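Local structure of aminopeptidase N (Francisella tularensis subsp. tularensis, 5DLL) at residues L700-D705 with Y734-H739; Q724-A729 with I754-A759; L684-D689 with L717-D722. The protein probably degrades intracellular peptides as a zinc-dependent aminopeptidase of the M1 family, releasing amino acids one at a time from the N-terminus, with alanine preferred. All blocks are in the same frame, centred on the assembly; numbering follows the deposited sequence.

Contact 1. Residues L700-D705 with Y734-H739; sequences LFDNAD and YNRWRH
R736 reaches across to F701 and D702 in a sparse cation-pi and charge contact between the C-terminal ends of two helices, 691-703 and 723-736, in the helical C-terminal domain of the peptidase. The nearest CA atoms, of D702 and R736, are 11.2 Å apart, and the arginine chain, extended from CG to NE, spans the gap. Its guanidinium meets the F701 ring obliquely in an off-centre cation-pi contact, with R736 CZ 4.5 Å from the ring centroid and the two planes 46° apart; F701 CZ lies over one face of the guanidinium. The closest approach to the ring is R736 NH2 to F701 CE2 at 3.4 Å. F701 brings its ring there with CG anti to the backbone N (chi1 -169°). The same NH2 makes a long salt bridge to D702 OD1, 3.7 Å away at the edge of the guanidinium, whose plane nearly matches that of the carboxylate. The other terminal nitrogen, R736 NH1, gives a weak hydrogen bond to F701 O at 3.4 Å. Carboxylate and helix-end carbonyl would both draw the positive charge. Helix 707-717 borders the pair, with A713 against F701 and Q710 against R736, while E732 and F733 of helix 723-736 also touch the F701 side chain.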
loop_
_atom_site.group_PDB
_atom_site.type_symbol
_atom_site.label_atom_id
_atom_site.label_comp_id
_atom_site.label_asym_id
_atom_site.label_seq_id
_atom_site.Cartn_x
_atom_site.Cartn_y
_atom_site.Cartn_z
ATOM N N LEU A 700 17.890 -26.204 -10.650
ATOM C CA LEU A 700 16.700 -25.350 -10.669
ATOM C C LEU A 700 16.949 -24.110 -11.512
ATOM O O LEU A 700 16.092 -23.692 -12.292
ATOM C CB LEU A 700 16.313 -24.937 -9.244
ATOM C CG LEU A 700 15.031 -24.116 -9.051
ATOM C CD1 LEU A 700 13.854 -24.750 -9.775
ATOM C CD2 LEU A 700 14.724 -23.963 -7.568
ATOM N N PHE A 701 18.138 -23.537 -11.343
ATOM C CA PHE A 701 18.595 -22.412 -12.142
ATOM C C PHE A 701 18.518 -22.721 -13.637
ATOM O O PHE A 701 17.977 -21.932 -14.406
ATOM C CB PHE A 701 20.035 -22.054 -11.753
ATOM C CG PHE A 701 20.518 -20.757 -12.332
ATOM C CD1 PHE A 701 19.963 -19.555 -11.919
ATOM C CD2 PHE A 701 21.539 -20.734 -13.275
ATOM C CE1 PHE A 701 20.407 -18.355 -12.444
ATOM C CE2 PHE A 701 21.990 -19.536 -13.802
ATOM C CZ PHE A 701 21.422 -18.345 -13.387
ATOM N N ASP A 702 19.049 -23.872 -14.041
ATOM C CA ASP A 702 19.092 -24.246 -15.458
ATOM C C ASP A 702 17.736 -24.689 -16.009
ATOM O O ASP A 702 17.463 -24.502 -17.194
ATOM C CB ASP A 702 20.110 -25.367 -15.691
ATOM C CG ASP A 702 21.512 -24.985 -15.260
ATOM O OD1 ASP A 702 21.939 -23.841 -15.532
ATOM O OD2 ASP A 702 22.193 -25.837 -14.652
ATOM N N ASN A 703 16.897 -25.275 -15.156
ATOM C CA ASN A 703 15.662 -25.919 -15.601
ATOM C C ASN A 703 14.384 -25.100 -15.418
ATOM O O ASN A 703 13.371 -25.408 -16.045
ATOM C CB ASN A 703 15.490 -27.261 -14.883
ATOM C CG ASN A 703 16.669 -28.191 -15.093
ATOM O OD1 ASN A 703 17.321 -28.163 -16.136
ATOM N ND2 ASN A 703 16.950 -29.024 -14.095
ATOM N N ALA A 704 14.418 -24.078 -14.563
ATOM C CA ALA A 704 13.216 -23.291 -14.244
ATOM C C ALA A 704 12.520 -22.781 -15.503
ATOM O O ALA A 704 13.180 -22.319 -16.434
ATOM C CB ALA A 704 13.568 -22.124 -13.333
ATOM N N ASP A 705 11.190 -22.871 -15.525
ATOM C CA ASP A 705 10.387 -22.398 -16.659
ATOM C C ASP A 705 9.640 -21.094 -16.336
ATOM O O ASP A 705 8.724 -20.697 -17.062
ATOM C CB ASP A 705 9.417 -23.498 -17.144
ATOM C CG ASP A 705 8.279 -23.781 -16.162
ATOM O OD1 ASP A 705 8.477 -23.631 -14.938
ATOM O OD2 ASP A 705 7.182 -24.170 -16.623
ATOM N N TYR A 734 22.948 -12.576 -16.349
ATOM C CA TYR A 734 23.032 -11.362 -17.160
ATOM C C TYR A 734 22.898 -11.680 -18.640
ATOM O O TYR A 734 22.142 -11.014 -19.346
ATOM C CB TYR A 734 24.343 -10.611 -16.916
ATOM C CG TYR A 734 24.360 -9.215 -17.514
ATOM C CD1 TYR A 734 23.545 -8.207 -16.998
ATOM C CD2 TYR A 734 25.188 -8.900 -18.593
ATOM C CE1 TYR A 734 23.553 -6.928 -17.537
ATOM C CE2 TYR A 734 25.204 -7.621 -19.140
ATOM C CZ TYR A 734 24.385 -6.636 -18.608
ATOM O OH TYR A 734 24.390 -5.360 -19.141
ATOM N N ASN A 735 23.629 -12.696 -19.098
ATOM C CA ASN A 735 23.587 -13.133 -20.502
ATOM C C ASN A 735 22.162 -13.363 -21.008
ATOM O O ASN A 735 21.828 -12.990 -22.134
ATOM C CB ASN A 735 24.402 -14.421 -20.700
ATOM C CG ASN A 735 25.901 -14.202 -20.559
ATOM O OD1 ASN A 735 26.419 -13.120 -20.846
ATOM N ND2 ASN A 735 26.609 -15.241 -20.121
ATOM N N ARG A 736 21.331 -13.970 -20.163
ATOM C CA ARG A 736 19.953 -14.295 -20.524
ATOM C C ARG A 736 19.061 -13.059 -20.555
ATOM O O ARG A 736 18.238 -12.908 -21.459
ATOM C CB ARG A 736 19.370 -15.316 -19.542
ATOM C CG ARG A 736 20.092 -16.658 -19.527
ATOM C CD ARG A 736 19.488 -17.619 -18.507
ATOM N NE ARG A 736 20.459 -18.596 -18.000
ATOM C CZ ARG A 736 20.152 -19.713 -17.335
ATOM N NH1 ARG A 736 18.887 -20.042 -17.086
ATOM N NH2 ARG A 736 21.125 -20.520 -16.920
ATOM N N TRP A 737 19.237 -12.175 -19.573
ATOM C CA TRP A 737 18.301 -11.067 -19.346
ATOM C C TRP A 737 18.908 -9.671 -19.508
ATOM O O TRP A 737 18.650 -8.796 -18.692
ATOM C CB TRP A 737 17.686 -11.197 -17.946
ATOM C CG TRP A 737 17.091 -12.542 -17.694
ATOM C CD1 TRP A 737 17.586 -13.518 -16.879
ATOM C CD2 TRP A 737 15.889 -13.069 -18.273
ATOM N NE1 TRP A 737 16.761 -14.615 -16.907
ATOM C CE2 TRP A 737 15.713 -14.367 -17.757
ATOM C CE3 TRP A 737 14.941 -12.565 -19.175
ATOM C CZ2 TRP A 737 14.628 -15.176 -18.114
ATOM C CZ3 TRP A 737 13.864 -13.369 -19.531
ATOM C CH2 TRP A 737 13.718 -14.660 -19.001
ATOM N N ARG A 738 19.701 -9.466 -20.559
ATOM C CA ARG A 738 20.157 -8.123 -20.937
ATOM C C ARG A 738 18.964 -7.308 -21.419
ATOM O O ARG A 738 18.775 -6.161 -21.025
ATOM C CB ARG A 738 21.178 -8.183 -22.077
ATOM C CG ARG A 738 22.484 -8.882 -21.752
ATOM C CD ARG A 738 23.255 -9.208 -23.023
ATOM N NE ARG A 738 24.502 -9.916 -22.734
ATOM C CZ ARG A 738 25.683 -9.338 -22.506
ATOM N NH1 ARG A 738 25.823 -8.014 -22.534
ATOM N NH2 ARG A 738 26.742 -10.098 -22.248
ATOM N N HIS A 739 18.170 -7.933 -22.283
ATOM C CA HIS A 739 17.053 -7.280 -22.982
ATOM C C HIS A 739 15.888 -6.807 -22.096
ATOM O O HIS A 739 15.103 -5.954 -22.520
ATOM C CB HIS A 739 16.519 -8.200 -24.096
ATOM C CG HIS A 739 16.320 -9.626 -23.672
ATOM N ND1 HIS A 739 15.192 -10.058 -23.007
ATOM C CD2 HIS A 739 17.105 -10.720 -23.826
ATOM C CE1 HIS A 739 15.293 -11.352 -22.766
ATOM N NE2 HIS A 739 16.445 -11.778 -23.251
#

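Contact 2. Residues Q724-A729 with I754-A759; sequences QVRDNA and ISHESA
R726 NH2 lies over one face of the H756 imidazole, with the guanidinium and ring planes tilted 37° apart, so the two flat groups overlap without being parallel. That nitrogen is 3.6 Å from H756 CE1. In return, H756 ND1 stands over one face of the guanidinium, displaced toward its rim. The two side chains meet at about a right angle. R726 leaves its helix toward the loop, and its chain bends at chi3 (-91°), which turns the flat end across the ring. H756 swings out to meet it, a chi1 of -170° setting the imidazole opposite the backbone N. In the imidazole plane, at the ring edge, S758 OG is hydrogen-bonded to H756 ND1 at 3.1 Å; either atom could be the donor. This bond helps fix the rotation of the ring beside the arginine. S758 OG also lies 4.2 Å from R726 NH1, approaching the guanidinium obliquely.

The loop here is a type I beta turn from H756 to A759, closed by A759 N to H756 O at 3.0 Å, and it leads from helix 741-752 into helix 759-767 of the ARM-repeat-like domain. S758 occupies the N-cap position, yet its side chain makes no capping bond and is turned back to the histidine instead. The arginine charge held so near the imidazole would probably disfavour protonation of H756. R726 has its strongest polar partner elsewhere: its NE is hydrogen-bonded to S720 O in the loop before helix 723-736, which holds the arginine at NE while its terminal nitrogens meet the histidine. On the loop side, I754 O is hydrogen-bonded to N790 ND2.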
loop_
_atom_site.group_PDB
_atom_site.type_symbol
_atom_site.label_atom_id
_atom_site.label_comp_id
_atom_site.label_asym_id
_atom_site.label_seq_id
_atom_site.Cartn_x
_atom_site.Cartn_y
_atom_site.Cartn_z
ATOM N N GLN A 724 33.745 -19.057 -7.793
ATOM C CA GLN A 724 33.390 -19.471 -9.159
ATOM C C GLN A 724 31.886 -19.675 -9.344
ATOM O O GLN A 724 31.333 -19.329 -10.390
ATOM C CB GLN A 724 34.117 -20.774 -9.519
ATOM C CG GLN A 724 35.599 -20.612 -9.826
ATOM C CD GLN A 724 35.879 -20.292 -11.288
ATOM O OE1 GLN A 724 35.017 -19.784 -12.009
ATOM N NE2 GLN A 724 37.096 -20.589 -11.728
ATOM N N VAL A 725 31.240 -20.249 -8.332
ATOM C CA VAL A 725 29.801 -20.539 -8.376
ATOM C C VAL A 725 28.968 -19.257 -8.424
ATOM O O VAL A 725 28.002 -19.168 -9.188
ATOM C CB VAL A 725 29.364 -21.399 -7.162
ATOM C CG1 VAL A 725 27.846 -21.454 -7.032
ATOM C CG2 VAL A 725 29.937 -22.805 -7.276
ATOM N N ARG A 726 29.339 -18.278 -7.602
ATOM C CA ARG A 726 28.647 -16.991 -7.562
ATOM C C ARG A 726 28.853 -16.222 -8.865
ATOM O O ARG A 726 27.885 -15.772 -9.483
ATOM C CB ARG A 726 29.126 -16.157 -6.369
ATOM C CG ARG A 726 28.733 -16.751 -5.028
ATOM C CD ARG A 726 29.118 -15.862 -3.856
ATOM N NE ARG A 726 30.450 -16.175 -3.331
ATOM C CZ ARG A 726 31.548 -15.442 -3.507
ATOM N NH1 ARG A 726 31.520 -14.306 -4.202
ATOM N NH2 ARG A 726 32.696 -15.849 -2.972
ATOM N N ASP A 727 30.116 -16.095 -9.275
ATOM C CA ASP A 727 30.487 -15.349 -10.483
ATOM C C ASP A 727 29.754 -15.824 -11.729
ATOM O O ASP A 727 29.252 -15.011 -12.503
ATOM C CB ASP A 727 32.001 -15.440 -10.735
ATOM C CG ASP A 727 32.804 -14.433 -9.919
ATOM O OD1 ASP A 727 32.217 -13.720 -9.075
ATOM O OD2 ASP A 727 34.036 -14.354 -10.133
ATOM N N ASN A 728 29.706 -17.138 -11.923
ATOM C CA ASN A 728 29.104 -17.706 -13.125
ATOM C C ASN A 728 27.604 -17.469 -13.191
ATOM O O ASN A 728 27.075 -17.175 -14.259
ATOM C CB ASN A 728 29.404 -19.201 -13.228
ATOM C CG ASN A 728 30.874 -19.483 -13.467
ATOM O OD1 ASN A 728 31.704 -18.574 -13.467
ATOM N ND2 ASN A 728 31.203 -20.748 -13.667
ATOM N N ALA A 729 26.926 -17.588 -12.052
ATOM C CA ALA A 729 25.489 -17.312 -11.975
ATOM C C ALA A 729 25.184 -15.842 -12.265
ATOM O O ALA A 729 24.172 -15.529 -12.893
ATOM C CB ALA A 729 24.943 -17.703 -10.609
ATOM N N ILE A 754 24.022 -9.792 -1.522
ATOM C CA ILE A 754 24.969 -10.878 -1.231
ATOM C C ILE A 754 25.468 -10.792 0.207
ATOM O O ILE A 754 25.908 -9.731 0.649
ATOM C CB ILE A 754 26.195 -10.846 -2.173
ATOM C CG1 ILE A 754 25.799 -11.278 -3.588
ATOM C CG2 ILE A 754 27.308 -11.756 -1.662
ATOM C CD1 ILE A 754 26.794 -10.872 -4.656
ATOM N N SER A 755 25.397 -11.911 0.925
ATOM C CA SER A 755 25.928 -12.007 2.284
ATOM C C SER A 755 27.363 -12.502 2.227
ATOM O O SER A 755 27.632 -13.687 2.422
ATOM C CB SER A 755 25.079 -12.959 3.130
ATOM O OG SER A 755 23.797 -12.413 3.369
ATOM N N HIS A 756 28.282 -11.588 1.936
ATOM C CA HIS A 756 29.699 -11.920 1.831
ATOM C C HIS A 756 30.548 -10.655 1.882
ATOM O O HIS A 756 30.108 -9.589 1.454
ATOM C CB HIS A 756 29.978 -12.690 0.533
ATOM C CG HIS A 756 31.359 -13.267 0.459
ATOM N ND1 HIS A 756 32.271 -12.897 -0.507
ATOM C CD2 HIS A 756 31.988 -14.177 1.240
ATOM C CE1 HIS A 756 33.400 -13.559 -0.321
ATOM N NE2 HIS A 756 33.254 -14.342 0.733
ATOM N N GLU A 757 31.770 -10.794 2.397
ATOM C CA GLU A 757 32.713 -9.678 2.541
ATOM C C GLU A 757 32.728 -8.766 1.314
ATOM O O GLU A 757 32.660 -7.543 1.437
ATOM C CB GLU A 757 34.135 -10.205 2.784
ATOM C CG GLU A 757 34.327 -10.978 4.082
ATOM C CD GLU A 757 35.734 -11.528 4.228
ATOM O OE1 GLU A 757 36.673 -10.722 4.404
ATOM O OE2 GLU A 757 35.904 -12.765 4.175
ATOM N N SER A 758 32.790 -9.376 0.132
ATOM C CA SER A 758 32.993 -8.648 -1.121
ATOM C C SER A 758 31.735 -7.998 -1.703
ATOM O O SER A 758 31.746 -7.581 -2.861
ATOM C CB SER A 758 33.597 -9.590 -2.169
ATOM O OG SER A 758 32.666 -10.591 -2.545
ATOM N N ALA A 759 30.663 -7.905 -0.915
ATOM C CA ALA A 759 29.403 -7.308 -1.374
ATOM C C ALA A 759 29.588 -5.857 -1.812
ATOM O O ALA A 759 29.107 -5.452 -2.872
ATOM C CB ALA A 759 28.351 -7.396 -0.277
#

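Contact 3. Residues L684-D689 with L717-D722; sequences LMNASD and LLKSND
M685 and K719 meet through their CB atoms, 4.2 Å apart, where the end of helix 668-685 comes beside the loop that follows helix 707-717. Their CA atoms, at 6.5 Å, are the closest pair between 684-689 and 717-722. Beyond CB the two side chains part. M685 bends at chi2 (-68°), which carries its methyl group toward the last turn of helix 707-717. There M685 CE makes an apolar contact with L717 CD1 at 4.4 Å, in a buried setting, and also comes within 4.2 Å of the backbone atom L717 N. K719 instead runs extended beyond CG, and its amino end comes beside the side-chain amide of N686, the two chains crossing at a slant; both residues are partly exposed. The pairing is therefore apolar on one flank and polar on the other.

In the second shell, side-chain groups grip backbone atoms. Q690, just past the first segment, joins the two: its NE2 is hydrogen-bonded to both M685 O and K719 O, while its OE1 accepts from N721 N. Within the loop, S720 N makes a weak bond to L717 O (3.4 Å), and S720 OG weakly accepts D722 N at 3.3 Å, shaping the approach to helix 723-736. Further along 684-689, D689 OD1 caps K691 N at the start of helix 691-703.

Two helix-to-helix turns of the C-terminal domain are thus laid side by side. Helix 691-703 lies against them through A697, which touches both M685 and L717; helix 723-736 covers L717 with A729, and helix 629-646 sets V640 against N686.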
loop_
_atom_site.group_PDB
_atom_site.type_symbol
_atom_site.label_atom_id
_atom_site.label_comp_id
_atom_site.label_asym_id
_atom_site.label_seq_id
_atom_site.Cartn_x
_atom_site.Cartn_y
_atom_site.Cartn_z
ATOM N N LEU A 684 19.215 -25.475 2.955
ATOM C CA LEU A 684 20.226 -26.371 2.392
ATOM C C LEU A 684 21.557 -25.647 2.113
ATOM O O LEU A 684 22.628 -26.272 2.130
ATOM C CB LEU A 684 19.696 -27.045 1.118
ATOM C CG LEU A 684 18.488 -27.981 1.296
ATOM C CD1 LEU A 684 17.960 -28.442 -0.059
ATOM C CD2 LEU A 684 18.815 -29.179 2.186
ATOM N N MET A 685 21.481 -24.337 1.869
ATOM C CA MET A 685 22.671 -23.502 1.642
ATOM C C MET A 685 23.283 -22.980 2.939
ATOM O O MET A 685 24.497 -22.820 3.034
ATOM C CB MET A 685 22.330 -22.326 0.734
ATOM C CG MET A 685 21.993 -22.734 -0.688
ATOM S SD MET A 685 23.417 -23.395 -1.577
ATOM C CE MET A 685 22.816 -23.219 -3.252
ATOM N N ASN A 686 22.443 -22.725 3.937
ATOM C CA ASN A 686 22.929 -22.368 5.268
ATOM C C ASN A 686 23.449 -23.570 6.076
ATOM O O ASN A 686 23.795 -23.427 7.248
ATOM C CB ASN A 686 21.837 -21.635 6.047
ATOM C CG ASN A 686 21.490 -20.298 5.434
ATOM O OD1 ASN A 686 20.381 -20.097 4.937
ATOM N ND2 ASN A 686 22.444 -19.377 5.451
ATOM N N ALA A 687 23.500 -24.747 5.455
ATOM C CA ALA A 687 24.119 -25.917 6.066
ATOM C C ALA A 687 25.643 -25.802 6.050
ATOM O O ALA A 687 26.204 -25.022 5.278
ATOM C CB ALA A 687 23.684 -27.175 5.334
ATOM N N SER A 688 26.299 -26.587 6.904
ATOM C CA SER A 688 27.764 -26.637 6.960
ATOM C C SER A 688 28.384 -27.230 5.691
ATOM O O SER A 688 29.504 -26.875 5.334
ATOM C CB SER A 688 28.233 -27.432 8.180
ATOM O OG SER A 688 27.884 -26.771 9.382
ATOM N N ASP A 689 27.667 -28.136 5.028
ATOM C CA ASP A 689 28.049 -28.600 3.692
ATOM C C ASP A 689 27.020 -28.138 2.651
ATOM O O ASP A 689 25.851 -28.525 2.695
ATOM C CB ASP A 689 28.188 -30.126 3.663
ATOM C CG ASP A 689 28.978 -30.626 2.454
ATOM O OD1 ASP A 689 29.303 -29.821 1.554
ATOM O OD2 ASP A 689 29.283 -31.837 2.406
ATOM N N LEU A 717 22.063 -19.554 -5.167
ATOM C CA LEU A 717 23.373 -19.751 -5.791
ATOM C C LEU A 717 24.369 -18.667 -5.345
ATOM O O LEU A 717 25.577 -18.894 -5.364
ATOM C CB LEU A 717 23.234 -19.759 -7.325
ATOM C CG LEU A 717 23.853 -20.896 -8.151
ATOM C CD1 LEU A 717 23.728 -22.254 -7.476
ATOM C CD2 LEU A 717 23.204 -20.935 -9.531
ATOM N N LEU A 718 23.859 -17.499 -4.948
ATOM C CA LEU A 718 24.692 -16.407 -4.416
ATOM C C LEU A 718 25.125 -16.605 -2.956
ATOM O O LEU A 718 26.029 -15.908 -2.483
ATOM C CB LEU A 718 23.972 -15.057 -4.533
ATOM C CG LEU A 718 23.663 -14.516 -5.930
ATOM C CD1 LEU A 718 22.816 -13.256 -5.810
ATOM C CD2 LEU A 718 24.940 -14.243 -6.711
ATOM N N LYS A 719 24.473 -17.526 -2.244
ATOM C CA LYS A 719 24.888 -17.900 -0.883
ATOM C C LYS A 719 26.056 -18.890 -0.890
ATOM O O LYS A 719 26.626 -19.184 0.164
ATOM C CB LYS A 719 23.716 -18.494 -0.092
ATOM C CG LYS A 719 22.591 -17.508 0.199
ATOM C CD LYS A 719 21.621 -18.065 1.230
ATOM C CE LYS A 719 20.584 -17.033 1.637
ATOM N NZ LYS A 719 19.825 -17.458 2.845
ATOM N N SER A 720 26.397 -19.404 -2.073
ATOM C CA SER A 720 27.534 -20.306 -2.250
ATOM C C SER A 720 28.814 -19.656 -1.762
ATOM O O SER A 720 29.046 -18.475 -2.019
ATOM C CB SER A 720 27.684 -20.674 -3.730
ATOM O OG SER A 720 28.798 -21.522 -3.948
ATOM N N ASN A 721 29.639 -20.429 -1.061
ATOM C CA ASN A 721 30.928 -19.940 -0.564
ATOM C C ASN A 721 32.053 -20.065 -1.588
ATOM O O ASN A 721 33.165 -19.592 -1.346
ATOM C CB ASN A 721 31.314 -20.668 0.725
ATOM C CG ASN A 721 30.308 -20.451 1.839
ATOM O OD1 ASN A 721 29.712 -19.379 1.959
ATOM N ND2 ASN A 721 30.112 -21.469 2.659
ATOM N N ASP A 722 31.771 -20.705 -2.722
ATOM C CA ASP A 722 32.730 -20.787 -3.817
ATOM C C ASP A 722 32.585 -19.555 -4.702
ATOM O O ASP A 722 31.481 -19.206 -5.113
ATOM C CB ASP A 722 32.505 -22.060 -4.635
ATOM C CG ASP A 722 33.682 -22.397 -5.536
ATOM O OD1 ASP A 722 34.836 -22.077 -5.173
ATOM O OD2 ASP A 722 33.453 -22.998 -6.609
#

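How the contacts relate
All three contacts lie in the helical C-terminal domain, away from the zinc site. Each pairs buried with more open residues: F701, R726, M685 and L717 are buried, R736, H756, N686 and K719 partly exposed, and D702 exposed. Contacts 1 and 2 share helix 723-736, whose opposite ends send out arginines, one to a phenylalanine and an aspartate, the other to a histidine in a loop. Contact 3 joins two interhelical turns; it buries the most surface, 213 Å², and has the apolar side-chain pair, M685 with L717. Contacts 2 and 3 have centres about 11 Å apart, V725 packing on S720. L717 of contact 3 packs on F701 of contact 1, whose ring also meets A729 O of contact 2.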